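Putative dioxygenase (1H-3-hydroxy-4-oxoquinaldine 2,4-dioxygenase) (Mycobacteroides abscessus subsp. abscessus, PDB 6RA3) cleaves the ring of the Pseudomonas quinolone signal, 2-heptyl-3-hydroxy-4(1H)-quinolone, with dioxygen, yielding N-octanoylanthranilate and carbon monoxide. Local coordinates at residues F69-M74 with G98-L103; L81-E86 with A111-A116; E142-G147 with H175-W180; D227-A230 with W235-Y238. All coordinates share one frame; numbering follows the deposited sequence.

Contact 1. Residues F69-M74 with G98-L103; sequences FGIDEM and GGWAAL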
loop_
_atom_site.group_PDB
_atom_site.type_symbol
_atom_site.label_atom_id
_atom_site.label_comp_id
_atom_site.label_asym_id
_atom_site.label_seq_id
_atom_site.Cartn_x
_atom_site.Cartn_y
_atom_site.Cartn_z
ATOM N N PHE A 69 -6.899 -24.756 -4.133
ATOM C CA PHE A 69 -6.329 -24.539 -5.451
ATOM C C PHE A 69 -4.942 -25.162 -5.469
ATOM O O PHE A 69 -4.340 -25.408 -4.426
ATOM C CB PHE A 69 -6.263 -23.033 -5.786
ATOM C CG PHE A 69 -5.201 -22.267 -5.002
ATOM C CD1 PHE A 69 -5.510 -21.664 -3.785
ATOM C CD2 PHE A 69 -3.900 -22.138 -5.503
ATOM C CE1 PHE A 69 -4.537 -20.970 -3.060
ATOM C CE2 PHE A 69 -2.924 -21.456 -4.791
ATOM C CZ PHE A 69 -3.235 -20.861 -3.570
ATOM N N GLY A 70 -4.425 -25.359 -6.666
ATOM C CA GLY A 70 -3.033 -25.760 -6.846
ATOM C C GLY A 70 -2.472 -25.236 -8.150
ATOM O O GLY A 70 -2.787 -24.113 -8.572
ATOM N N ILE A 71 -1.658 -26.063 -8.815
ATOM C CA ILE A 71 -0.821 -25.555 -9.907
ATOM C C ILE A 71 -1.664 -25.153 -11.117
ATOM O O ILE A 71 -1.389 -24.129 -11.760
ATOM C CB ILE A 71 0.274 -26.590 -10.241
ATOM C CG1 ILE A 71 1.225 -26.695 -9.048
ATOM C CG2 ILE A 71 1.083 -26.176 -11.439
ATOM C CD1 ILE A 71 2.027 -27.979 -8.994
ATOM N N ASP A 72 -2.712 -25.920 -11.443
ATOM C CA ASP A 72 -3.589 -25.531 -12.550
ATOM C C ASP A 72 -4.136 -24.109 -12.383
ATOM O O ASP A 72 -4.218 -23.345 -13.360
ATOM C CB ASP A 72 -4.748 -26.521 -12.681
ATOM C CG ASP A 72 -4.304 -27.869 -13.241
ATOM O OD1 ASP A 72 -3.260 -27.902 -13.934
ATOM O OD2 ASP A 72 -4.994 -28.884 -12.988
ATOM N N GLU A 73 -4.533 -23.750 -11.149
ATOM C CA GLU A 73 -5.076 -22.421 -10.869
ATOM C C GLU A 73 -3.976 -21.356 -10.897
ATOM O O GLU A 73 -4.191 -20.248 -11.386
ATOM C CB GLU A 73 -5.790 -22.420 -9.509
ATOM C CG GLU A 73 -7.145 -23.088 -9.504
ATOM C CD GLU A 73 -7.069 -24.602 -9.721
ATOM O OE1 GLU A 73 -6.129 -25.234 -9.183
ATOM O OE2 GLU A 73 -7.935 -25.148 -10.449
ATOM N N MET A 74 -2.804 -21.664 -10.360
ATOM C CA MET A 74 -1.715 -20.694 -10.369
ATOM C C MET A 74 -1.364 -20.288 -11.801
ATOM O O MET A 74 -1.153 -19.104 -12.089
ATOM C CB MET A 74 -0.515 -21.282 -9.630
ATOM C CG MET A 74 -0.709 -21.347 -8.109
ATOM S SD MET A 74 0.260 -22.649 -7.323
ATOM C CE MET A 74 1.641 -21.740 -6.682
ATOM N N GLY A 98 7.124 -22.587 -7.162
ATOM C CA GLY A 98 6.473 -21.857 -8.241
ATOM C C GLY A 98 6.913 -22.327 -9.618
ATOM O O GLY A 98 6.160 -22.175 -10.595
ATOM N N GLY A 99 8.110 -22.938 -9.711
ATOM C CA GLY A 99 8.553 -23.537 -10.969
ATOM C C GLY A 99 7.521 -24.448 -11.594
ATOM O O GLY A 99 7.399 -24.520 -12.822
ATOM N N TRP A 100 6.742 -25.151 -10.762
ATOM C CA TRP A 100 5.765 -26.064 -11.323
ATOM C C TRP A 100 4.724 -25.328 -12.130
ATOM O O TRP A 100 4.298 -25.817 -13.179
ATOM C CB TRP A 100 5.082 -26.890 -10.226
ATOM C CG TRP A 100 5.960 -27.819 -9.487
ATOM C CD1 TRP A 100 6.579 -27.589 -8.292
ATOM C CD2 TRP A 100 6.307 -29.163 -9.869
ATOM N NE1 TRP A 100 7.296 -28.705 -7.908
ATOM C CE2 TRP A 100 7.156 -29.677 -8.863
ATOM C CE3 TRP A 100 5.984 -29.977 -10.962
ATOM C CZ2 TRP A 100 7.687 -30.978 -8.913
ATOM C CZ3 TRP A 100 6.515 -31.280 -11.001
ATOM C CH2 TRP A 100 7.356 -31.747 -9.983
ATOM N N ALA A 101 4.249 -24.169 -11.629
ATOM C CA ALA A 101 3.280 -23.379 -12.376
ATOM C C ALA A 101 3.918 -22.760 -13.609
ATOM O O ALA A 101 3.299 -22.711 -14.679
ATOM C CB ALA A 101 2.696 -22.292 -11.478
ATOM N N ALA A 102 5.154 -22.283 -13.468
ATOM C CA ALA A 102 5.878 -21.731 -14.621
ATOM C C ALA A 102 5.954 -22.734 -15.773
ATOM O O ALA A 102 5.754 -22.371 -16.938
ATOM C CB ALA A 102 7.285 -21.303 -14.194
ATOM N N LEU A 103 6.213 -24.013 -15.468
ATOM C CA LEU A 103 6.280 -25.017 -16.534
ATOM C C LEU A 103 4.895 -25.333 -17.086
ATOM O O LEU A 103 4.729 -25.542 -18.294
ATOM C CB LEU A 103 6.977 -26.266 -16.003
ATOM C CG LEU A 103 8.400 -25.946 -15.535
ATOM C CD1 LEU A 103 9.017 -27.057 -14.722
ATOM C CD2 LEU A 103 9.268 -25.653 -16.757
#
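The indole of Trp-100 is met by Ile-71 obliquely and only at its root: Ile-71 CD1 lies 3.5 Å from Trp-100 CB and 4.0 Å from Trp-100 CG, while the far end of the ring leads away from helix 71-84. Groups from other parts of the chain meet the rest of the indole. His-97 lies nearly parallel to it, with planes about 10° apart, and Tyr-191 pairs with it edge-to-face; Ala-190, Pro-197 and Arg-200 also pack on this side chain.

Ile-71 uses both of its branches. With CG1 anti to its own carbonyl carbon (chi1 -67°), CD1 reaches the tryptophan, and CG2 is turned onto the facing backbone, 3.7 Å from Ala-101 CA. Further along the helix, Met-74 CB sits 3.8 Å from Ala-101 CB. Ala-101 offers only a methyl here, consistent with the close approach of the helix starts, Ile-71 CA and Ala-101 CA being 5.3 Å apart.

Everything that touches across the helices is apolar or backbone. The polar work is local: Glu-73 OE1 takes the Gly-70 N-H at 3.0 Å in a nearly straight bond, on the anti side of the carboxylate, and so ties down the N-cap residue of helix 71-84.

The turn from strand 90-95 into helix 99-109 occupies the place of the nucleophile elbow of the alpha/beta hydrolase fold, with His-97, a probable substrate-binding residue, in that turn just ahead of the helix.

Contact 2. Residues L81-E86 with A111-A116; sequences LLDALE and AQRVPA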
loop_
_atom_site.group_PDB
_atom_site.type_symbol
_atom_site.label_atom_id
_atom_site.label_comp_id
_atom_site.label_asym_id
_atom_site.label_seq_id
_atom_site.Cartn_x
_atom_site.Cartn_y
_atom_site.Cartn_z
ATOM N N LEU A 81 -4.087 -12.962 -16.071
ATOM C CA LEU A 81 -3.597 -11.621 -15.760
ATOM C C LEU A 81 -2.791 -11.051 -16.924
ATOM O O LEU A 81 -2.958 -9.887 -17.296
ATOM C CB LEU A 81 -2.734 -11.658 -14.503
ATOM C CG LEU A 81 -2.293 -10.292 -13.980
ATOM C CD1 LEU A 81 -3.461 -9.618 -13.257
ATOM C CD2 LEU A 81 -1.111 -10.428 -13.092
ATOM N N LEU A 82 -1.921 -11.860 -17.521
ATOM C CA LEU A 82 -1.064 -11.355 -18.597
ATOM C C LEU A 82 -1.873 -10.980 -19.848
ATOM O O LEU A 82 -1.604 -9.942 -20.482
ATOM C CB LEU A 82 0.018 -12.391 -18.895
ATOM C CG LEU A 82 0.921 -12.615 -17.683
ATOM C CD1 LEU A 82 1.879 -13.848 -17.796
ATOM C CD2 LEU A 82 1.785 -11.391 -17.362
ATOM N N ASP A 83 -2.863 -11.800 -20.215
ATOM C CA ASP A 83 -3.802 -11.439 -21.271
ATOM C C ASP A 83 -4.511 -10.124 -20.964
ATOM O O ASP A 83 -4.705 -9.302 -21.859
ATOM C CB ASP A 83 -4.831 -12.548 -21.463
ATOM C CG ASP A 83 -4.223 -13.845 -22.009
ATOM O OD1 ASP A 83 -3.014 -13.866 -22.339
ATOM O OD2 ASP A 83 -4.964 -14.853 -22.081
ATOM N N ALA A 84 -4.919 -9.913 -19.704
ATOM C CA ALA A 84 -5.579 -8.667 -19.338
ATOM C C ALA A 84 -4.618 -7.481 -19.436
ATOM O O ALA A 84 -5.024 -6.376 -19.817
ATOM C CB ALA A 84 -6.164 -8.770 -17.925
ATOM N N LEU A 85 -3.347 -7.688 -19.100
ATOM C CA LEU A 85 -2.336 -6.631 -19.180
ATOM C C LEU A 85 -1.704 -6.504 -20.567
ATOM O O LEU A 85 -0.716 -5.769 -20.718
ATOM C CB LEU A 85 -1.245 -6.873 -18.156
ATOM C CG LEU A 85 -1.667 -6.844 -16.682
ATOM C CD1 LEU A 85 -0.555 -7.371 -15.795
ATOM C CD2 LEU A 85 -2.050 -5.436 -16.264
ATOM N N GLU A 86 -2.282 -7.180 -21.559
ATOM C CA GLU A 86 -1.770 -7.296 -22.927
ATOM C C GLU A 86 -0.261 -7.513 -22.963
ATOM O O GLU A 86 0.488 -6.839 -23.684
ATOM C CB GLU A 86 -2.156 -6.080 -23.747
ATOM C CG GLU A 86 -3.628 -5.843 -23.787
ATOM C CD GLU A 86 -3.959 -4.517 -24.441
ATOM O OE1 GLU A 86 -3.714 -4.378 -25.674
ATOM O OE2 GLU A 86 -4.442 -3.617 -23.702
ATOM N N ALA A 111 6.053 -22.083 -27.146
ATOM C CA ALA A 111 7.394 -21.517 -27.071
ATOM C C ALA A 111 7.526 -20.175 -27.780
ATOM O O ALA A 111 8.536 -19.493 -27.579
ATOM C CB ALA A 111 8.410 -22.502 -27.658
ATOM N N GLN A 112 6.543 -19.784 -28.603
ATOM C CA GLN A 112 6.550 -18.448 -29.202
ATOM C C GLN A 112 6.044 -17.405 -28.208
ATOM O O GLN A 112 6.657 -16.340 -28.053
ATOM C CB GLN A 112 5.703 -18.429 -30.482
ATOM C CG GLN A 112 6.247 -19.297 -31.661
ATOM C CD GLN A 112 5.921 -20.804 -31.546
ATOM O OE1 GLN A 112 4.788 -21.193 -31.232
ATOM N NE2 GLN A 112 6.922 -21.652 -31.808
ATOM N N ARG A 113 4.949 -17.717 -27.500
ATOM C CA ARG A 113 4.451 -16.831 -26.450
ATOM C C ARG A 113 5.349 -16.873 -25.219
ATOM O O ARG A 113 5.596 -15.837 -24.596
ATOM C CB ARG A 113 3.013 -17.205 -26.086
ATOM C CG ARG A 113 2.422 -16.458 -24.863
ATOM C CD ARG A 113 1.791 -15.133 -25.280
ATOM N NE ARG A 113 1.186 -14.400 -24.163
ATOM C CZ ARG A 113 -0.092 -14.487 -23.785
ATOM N NH1 ARG A 113 -0.951 -15.291 -24.410
ATOM N NH2 ARG A 113 -0.514 -13.751 -22.771
ATOM N N VAL A 114 5.858 -18.047 -24.858
ATOM C CA VAL A 114 6.769 -18.183 -23.722
ATOM C C VAL A 114 8.062 -18.822 -24.216
ATOM O O VAL A 114 8.200 -20.060 -24.192
ATOM C CB VAL A 114 6.136 -18.999 -22.581
ATOM C CG1 VAL A 114 7.165 -19.355 -21.493
ATOM C CG2 VAL A 114 4.991 -18.204 -21.976
ATOM N N PRO A 115 9.030 -18.012 -24.665
ATOM C CA PRO A 115 10.268 -18.557 -25.242
ATOM C C PRO A 115 11.285 -18.998 -24.218
ATOM O O PRO A 115 12.272 -19.639 -24.588
ATOM C CB PRO A 115 10.814 -17.371 -26.039
ATOM C CG PRO A 115 10.418 -16.206 -25.182
ATOM C CD PRO A 115 9.023 -16.538 -24.711
ATOM N N ALA A 116 11.105 -18.672 -22.950
ATOM C CA ALA A 116 12.082 -19.099 -21.965
ATOM C C ALA A 116 11.454 -19.056 -20.579
ATOM O O ALA A 116 10.442 -18.385 -20.349
ATOM C CB ALA A 116 13.341 -18.234 -22.022
HETATM O O HOH W 1 -3.715 -16.813 -23.426
#
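Asp-83 and Arg-113 reach for each other across a wide gap between backbones and meet in an asymmetric salt bridge. The carboxylate and guanidinium planes are turned 33° apart, and this is not a paired, two-oxygen fork: OD1 of Asp-83 takes both bonds. Arg-113 NH2 donates to it at 2.5 Å, a short bond with an angle of 168° that arrives almost in line with the CG-OD1 bond and stays close to the guanidinium plane. Arg-113 NH1 adds a weak bond to the same OD1 at 3.3 Å. The other oxygen is served by water 1, which donates to Asp-83 OD2 at 2.7 Å and weakly accepts from Arg-113 NH1, closing a small ring of polar contacts.

This pairing ties the last turn of helix 71-84 to the loop that leads from helix 99-109 into strand 116-120 of the alpha/beta hydrolase core. The helix ends here in a Schellman motif, Glu-86 being its C-prime residue with positive phi; the carboxylate of Glu-86 bonds Trp-144 NE1 and Phe-177 N of a neighbouring subunit.

Arg-113 leaves its backbone with CG anti to N, bends at chi2 (87°), runs extended to NE and turns again at chi4, ending with NH2 at the helix. Leu-82 CB lies 4.1 Å from Arg-113 NH2 and meets the group obliquely. Arg-113 NE is engaged separately, by the carbonyl oxygen of Asp-88.

Contact 3. Residues E142-G147 with H175-W180; sequences ERWKEG and HGFDMW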
loop_
_atom_site.group_PDB
_atom_site.type_symbol
_atom_site.label_atom_id
_atom_site.label_comp_id
_atom_site.label_asym_id
_atom_site.label_seq_id
_atom_site.Cartn_x
_atom_site.Cartn_y
_atom_site.Cartn_z
ATOM N N GLU A 142 -1.651 -29.517 14.464
ATOM C CA GLU A 142 -0.966 -29.330 15.740
ATOM C C GLU A 142 0.540 -29.118 15.610
ATOM O O GLU A 142 1.168 -28.693 16.582
ATOM C CB GLU A 142 -1.227 -30.530 16.670
ATOM C CG GLU A 142 -2.683 -30.689 17.071
ATOM C CD GLU A 142 -3.471 -31.569 16.105
ATOM O OE1 GLU A 142 -2.951 -32.634 15.696
ATOM O OE2 GLU A 142 -4.613 -31.192 15.753
ATOM N N ARG A 143 1.140 -29.394 14.454
ATOM C CA ARG A 143 2.592 -29.313 14.326
ATOM C C ARG A 143 3.048 -28.583 13.065
ATOM O O ARG A 143 4.254 -28.542 12.787
ATOM C CB ARG A 143 3.192 -30.723 14.371
ATOM C CG ARG A 143 3.377 -31.235 15.804
ATOM C CD ARG A 143 3.816 -32.697 15.868
ATOM N NE ARG A 143 2.744 -33.586 15.424
ATOM C CZ ARG A 143 1.698 -33.948 16.170
ATOM N NH1 ARG A 143 1.567 -33.502 17.416
ATOM N NH2 ARG A 143 0.772 -34.756 15.666
ATOM N N TRP A 144 2.137 -27.955 12.322
ATOM C CA TRP A 144 2.542 -27.327 11.070
ATOM C C TRP A 144 3.624 -26.272 11.301
ATOM O O TRP A 144 4.548 -26.141 10.494
ATOM C CB TRP A 144 1.326 -26.726 10.364
ATOM C CG TRP A 144 0.818 -25.474 11.017
ATOM C CD1 TRP A 144 -0.146 -25.377 11.976
ATOM C CD2 TRP A 144 1.269 -24.134 10.759
ATOM N NE1 TRP A 144 -0.327 -24.060 12.330
ATOM C CE2 TRP A 144 0.524 -23.276 11.593
ATOM C CE3 TRP A 144 2.225 -23.579 9.896
ATOM C CZ2 TRP A 144 0.709 -21.885 11.598
ATOM C CZ3 TRP A 144 2.402 -22.197 9.891
ATOM C CH2 TRP A 144 1.649 -21.368 10.749
ATOM N N LYS A 145 3.549 -25.534 12.408
ATOM C CA LYS A 145 4.596 -24.561 12.705
ATOM C C LYS A 145 5.945 -25.250 12.873
ATOM O O LYS A 145 6.983 -24.711 12.464
ATOM C CB LYS A 145 4.258 -23.763 13.969
ATOM C CG LYS A 145 3.009 -22.919 13.873
ATOM C CD LYS A 145 2.718 -22.184 15.177
ATOM C CE LYS A 145 1.374 -21.430 15.089
ATOM N NZ LYS A 145 1.257 -20.250 16.035
ATOM N N GLU A 146 5.949 -26.440 13.482
ATOM C CA GLU A 146 7.178 -27.219 13.586
ATOM C C GLU A 146 7.745 -27.507 12.208
ATOM O O GLU A 146 8.921 -27.241 11.937
ATOM C CB GLU A 146 6.922 -28.529 14.336
ATOM C CG GLU A 146 6.678 -28.376 15.831
ATOM C CD GLU A 146 6.564 -29.735 16.546
ATOM O OE1 GLU A 146 7.267 -30.694 16.145
ATOM O OE2 GLU A 146 5.765 -29.845 17.503
ATOM N N GLY A 147 6.919 -28.051 11.318
ATOM C CA GLY A 147 7.370 -28.312 9.965
ATOM C C GLY A 147 7.878 -27.064 9.270
ATOM O O GLY A 147 8.851 -27.120 8.513
ATOM N N HIS A 175 0.340 -15.641 6.994
ATOM C CA HIS A 175 -0.101 -16.926 6.490
ATOM C C HIS A 175 -0.090 -17.893 7.667
ATOM O O HIS A 175 0.578 -17.649 8.674
ATOM C CB HIS A 175 0.800 -17.423 5.353
ATOM C CG HIS A 175 0.606 -16.708 4.057
ATOM N ND1 HIS A 175 -0.602 -16.673 3.389
ATOM C CD2 HIS A 175 1.476 -15.998 3.300
ATOM C CE1 HIS A 175 -0.466 -15.966 2.280
ATOM N NE2 HIS A 175 0.789 -15.559 2.198
ATOM N N GLY A 176 -0.850 -18.969 7.560
ATOM C CA GLY A 176 -0.964 -19.918 8.652
ATOM C C GLY A 176 -1.157 -21.325 8.157
ATOM O O GLY A 176 -0.663 -21.706 7.090
ATOM N N PHE A 177 -1.891 -22.108 8.946
ATOM C CA PHE A 177 -2.045 -23.524 8.643
ATOM C C PHE A 177 -2.698 -23.730 7.286
ATOM O O PHE A 177 -2.234 -24.558 6.490
ATOM C CB PHE A 177 -2.851 -24.219 9.740
ATOM C CG PHE A 177 -3.276 -25.606 9.369
ATOM C CD1 PHE A 177 -2.357 -26.635 9.363
ATOM C CD2 PHE A 177 -4.578 -25.868 8.976
ATOM C CE1 PHE A 177 -2.738 -27.928 9.002
ATOM C CE2 PHE A 177 -4.968 -27.139 8.624
ATOM C CZ PHE A 177 -4.044 -28.177 8.635
ATOM N N ASP A 178 -3.738 -22.949 6.967
ATOM C CA ASP A 178 -4.423 -23.140 5.686
ATOM C C ASP A 178 -3.451 -23.129 4.492
ATOM O O ASP A 178 -3.502 -23.999 3.615
ATOM C CB ASP A 178 -5.501 -22.069 5.507
ATOM C CG ASP A 178 -6.083 -22.051 4.102
ATOM O OD1 ASP A 178 -6.963 -22.881 3.810
ATOM O OD2 ASP A 178 -5.677 -21.192 3.271
ATOM N N MET A 179 -2.584 -22.134 4.417
ATOM C CA MET A 179 -1.762 -22.007 3.220
ATOM C C MET A 179 -0.582 -22.966 3.271
ATOM O O MET A 179 -0.196 -23.524 2.242
ATOM C CB MET A 179 -1.259 -20.563 3.041
ATOM C CG MET A 179 -0.701 -20.284 1.607
ATOM S SD MET A 179 -1.866 -20.485 0.317
ATOM C CE MET A 179 -2.839 -18.955 0.433
ATOM N N TRP A 180 0.003 -23.155 4.452
ATOM C CA TRP A 180 1.100 -24.107 4.593
ATOM C C TRP A 180 0.643 -25.547 4.368
ATOM O O TRP A 180 1.353 -26.333 3.729
ATOM C CB TRP A 180 1.737 -23.933 5.959
ATOM C CG TRP A 180 2.655 -22.793 5.933
ATOM C CD1 TRP A 180 2.390 -21.508 6.306
ATOM C CD2 TRP A 180 4.000 -22.809 5.457
ATOM N NE1 TRP A 180 3.500 -20.722 6.106
ATOM C CE2 TRP A 180 4.503 -21.499 5.582
ATOM C CE3 TRP A 180 4.833 -23.809 4.936
ATOM C CZ2 TRP A 180 5.802 -21.162 5.209
ATOM C CZ3 TRP A 180 6.119 -23.474 4.569
ATOM C CH2 TRP A 180 6.592 -22.159 4.704
#
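Trp-144 leans its indole across the start of helix 177-194, and Phe-177, Gly-176 and Trp-180 take up successive parts of the side chain. Its CB lies 3.8 Å from Phe-177 CD1, near the plane of that phenyl ring. With CG tucked between the backbone N and the carbonyl carbon (chi1 73°), the indole is thrown over the facing segment. CD1 of Trp-144 comes within 3.6 Å of Phe-177 CD1, the two rings meeting obliquely. Phe-177 CB sits over the five-membered ring of Trp-144, 3.8 Å from its centroid and 17° off the normal, a CH-pi contact.

NE1 of Trp-144 gives its hydrogen to Glu-86 of a neighbouring subunit, so this indole is shared between the packing inside one chain and the subunit interface. Trp-144, Phe-177 and Trp-180 form an aromatic cluster joining the first turns of helices 144-156 and 177-194. Both helices belong to the cap inserted between strands 116-120 and 209-214, as is usual in alpha/beta hydrolases.

Along the outer six-membered ring, CZ2 of Trp-144 passes 3.7 Å from Phe-177 N, and CH2 lies 3.7 Å from Gly-176 CA, both partners on the face already met by Phe-177. Lys-145 CG lies over the rim of the opposite face. Farther round the ring, CZ3 of Trp-144 meets Trp-180 CD1 obliquely at 3.7 Å; the six-membered ring of Trp-144 and the five-membered ring of Trp-180 are tilted by only 26° but slid apart, with little overlap.

Contact 4. Residues D227-A230 with W235-Y238; sequences DDFA and WFSY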
loop_
_atom_site.group_PDB
_atom_site.type_symbol
_atom_site.label_atom_id
_atom_site.label_comp_id
_atom_site.label_asym_id
_atom_site.label_seq_id
_atom_site.Cartn_x
_atom_site.Cartn_y
_atom_site.Cartn_z
ATOM N N ASP A 227 24.045 -31.755 -15.840
ATOM C CA ASP A 227 24.902 -32.040 -16.996
ATOM C C ASP A 227 24.263 -33.084 -17.888
ATOM O O ASP A 227 24.136 -32.906 -19.103
ATOM C CB ASP A 227 26.269 -32.545 -16.531
ATOM C CG ASP A 227 27.040 -31.509 -15.762
ATOM O OD1 ASP A 227 26.886 -30.320 -16.117
ATOM O OD2 ASP A 227 27.797 -31.861 -14.823
ATOM N N ASP A 228 23.879 -34.199 -17.267
ATOM C CA ASP A 228 23.206 -35.294 -17.946
ATOM C C ASP A 228 21.946 -34.809 -18.640
ATOM O O ASP A 228 21.709 -35.109 -19.816
ATOM C CB ASP A 228 22.891 -36.368 -16.897
ATOM C CG ASP A 228 22.501 -37.697 -17.496
ATOM O OD1 ASP A 228 21.634 -37.738 -18.407
ATOM O OD2 ASP A 228 23.064 -38.714 -17.021
ATOM N N PHE A 229 21.113 -34.055 -17.917
ATOM C CA PHE A 229 19.901 -33.519 -18.523
ATOM C C PHE A 229 20.251 -32.504 -19.609
ATOM O O PHE A 229 19.663 -32.516 -20.696
ATOM C CB PHE A 229 19.011 -32.899 -17.435
ATOM C CG PHE A 229 17.571 -32.788 -17.832
ATOM C CD1 PHE A 229 16.734 -33.891 -17.773
ATOM C CD2 PHE A 229 17.056 -31.585 -18.285
ATOM C CE1 PHE A 229 15.409 -33.804 -18.160
ATOM C CE2 PHE A 229 15.742 -31.483 -18.669
ATOM C CZ PHE A 229 14.907 -32.597 -18.608
ATOM N N ALA A 230 21.250 -31.656 -19.349
ATOM C CA ALA A 230 21.632 -30.630 -20.319
ATOM C C ALA A 230 22.249 -31.240 -21.575
ATOM O O ALA A 230 22.057 -30.709 -22.677
ATOM C CB ALA A 230 22.605 -29.638 -19.677
ATOM N N TRP A 235 17.672 -27.447 -25.144
ATOM C CA TRP A 235 16.924 -26.311 -24.608
ATOM C C TRP A 235 17.135 -26.092 -23.120
ATOM O O TRP A 235 16.678 -25.073 -22.595
ATOM C CB TRP A 235 15.425 -26.476 -24.878
ATOM C CG TRP A 235 14.891 -27.851 -24.687
ATOM C CD1 TRP A 235 14.635 -28.771 -25.666
ATOM C CD2 TRP A 235 14.534 -28.474 -23.443
ATOM N NE1 TRP A 235 14.141 -29.929 -25.108
ATOM C CE2 TRP A 235 14.067 -29.770 -23.745
ATOM C CE3 TRP A 235 14.559 -28.059 -22.105
ATOM C CZ2 TRP A 235 13.628 -30.656 -22.756
ATOM C CZ3 TRP A 235 14.128 -28.945 -21.120
ATOM C CH2 TRP A 235 13.670 -30.223 -21.454
ATOM N N PHE A 236 17.806 -27.000 -22.431
ATOM C CA PHE A 236 18.004 -26.892 -20.998
ATOM C C PHE A 236 19.413 -26.414 -20.715
ATOM O O PHE A 236 20.371 -26.836 -21.366
ATOM C CB PHE A 236 17.754 -28.234 -20.292
ATOM C CG PHE A 236 17.881 -28.164 -18.789
ATOM C CD1 PHE A 236 16.769 -27.883 -17.993
ATOM C CD2 PHE A 236 19.102 -28.382 -18.165
ATOM C CE1 PHE A 236 16.889 -27.837 -16.588
ATOM C CE2 PHE A 236 19.229 -28.331 -16.772
ATOM C CZ PHE A 236 18.129 -28.050 -15.978
ATOM N N SER A 237 19.524 -25.523 -19.742
ATOM C CA SER A 237 20.792 -25.064 -19.206
ATOM C C SER A 237 20.582 -24.846 -17.727
ATOM O O SER A 237 19.452 -24.881 -17.232
ATOM C CB SER A 237 21.280 -23.757 -19.860
ATOM O OG SER A 237 20.318 -22.722 -19.678
ATOM N N TYR A 238 21.670 -24.578 -17.026
ATOM C CA TYR A 238 21.619 -24.501 -15.577
ATOM C C TYR A 238 22.908 -23.862 -15.090
ATOM O O TYR A 238 23.885 -23.736 -15.831
ATOM C CB TYR A 238 21.447 -25.891 -14.942
ATOM C CG TYR A 238 22.742 -26.688 -14.867
ATOM C CD1 TYR A 238 23.596 -26.562 -13.774
ATOM C CD2 TYR A 238 23.117 -27.541 -15.899
ATOM C CE1 TYR A 238 24.774 -27.272 -13.698
ATOM C CE2 TYR A 238 24.300 -28.269 -15.835
ATOM C CZ TYR A 238 25.122 -28.127 -14.728
ATOM O OH TYR A 238 26.295 -28.842 -14.651
#
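Phe-229 drives the edge of its ring into the face of Phe-236, a T-shaped pair with centroids 5.0 Å apart and planes at 82°. The leading atom is Phe-229 CD2, 3.6 Å from Phe-236 CG, placed toward the rim of the phenyl ring and not over its middle. Next to it on the same edge, Phe-229 CE2 lies 3.7 Å from Trp-235 CH2, where the rings meet obliquely. The three aromatics thus make one cluster, with Phe-229 touching both residues of the other segment.

Both phenylalanines have CG anti to the backbone N (chi1 -158° in Phe-229), the rotation at which the edge of one ring meets the face of the other between helix and strand. Ala-230 fills in beside them: its CB is 4.0 Å from Phe-236 CD2 and also approaches the rim of the Tyr-238 ring, near its plane. Asp-227 comes up to the hydroxyl end of Tyr-238, but the modelled approach is too short to be trusted, and the nature of that contact remains doubtful.

A second shell holds the cluster in place. His-233 packs against the rings of both Phe-229 and Trp-235, and Met-198 and Met-201 of helix 197-202 reach Phe-229 and Phe-236 respectively. The contact closes the beta-alpha-beta unit of strand 209-214, helix 221-232 and strand 236-240, pressing the helix onto strand 236-240, an outermost strand of this chain's sheet, next to strand 209-214.

Contact 1 is the buried one, about 9 Å from the centre of the chain, and is purely apolar between its segments; contacts 2, 3 and 4 lie farther out, at about 17 to 20 Å, and are partly buried. Contacts 1 and 2 use opposite ends of helix 71-84, packed by aliphatic groups at its start and tied by charge and water at its end. Contacts 3 and 4 are both aromatic, yet one joins cap helices and the other a core helix to an edge strand, with centres about 35 Å apart. Contact 1 touches contact 3 through Phe-69 and Met-179, whereas contacts 2 and 3 meet between subunits, through Glu-86.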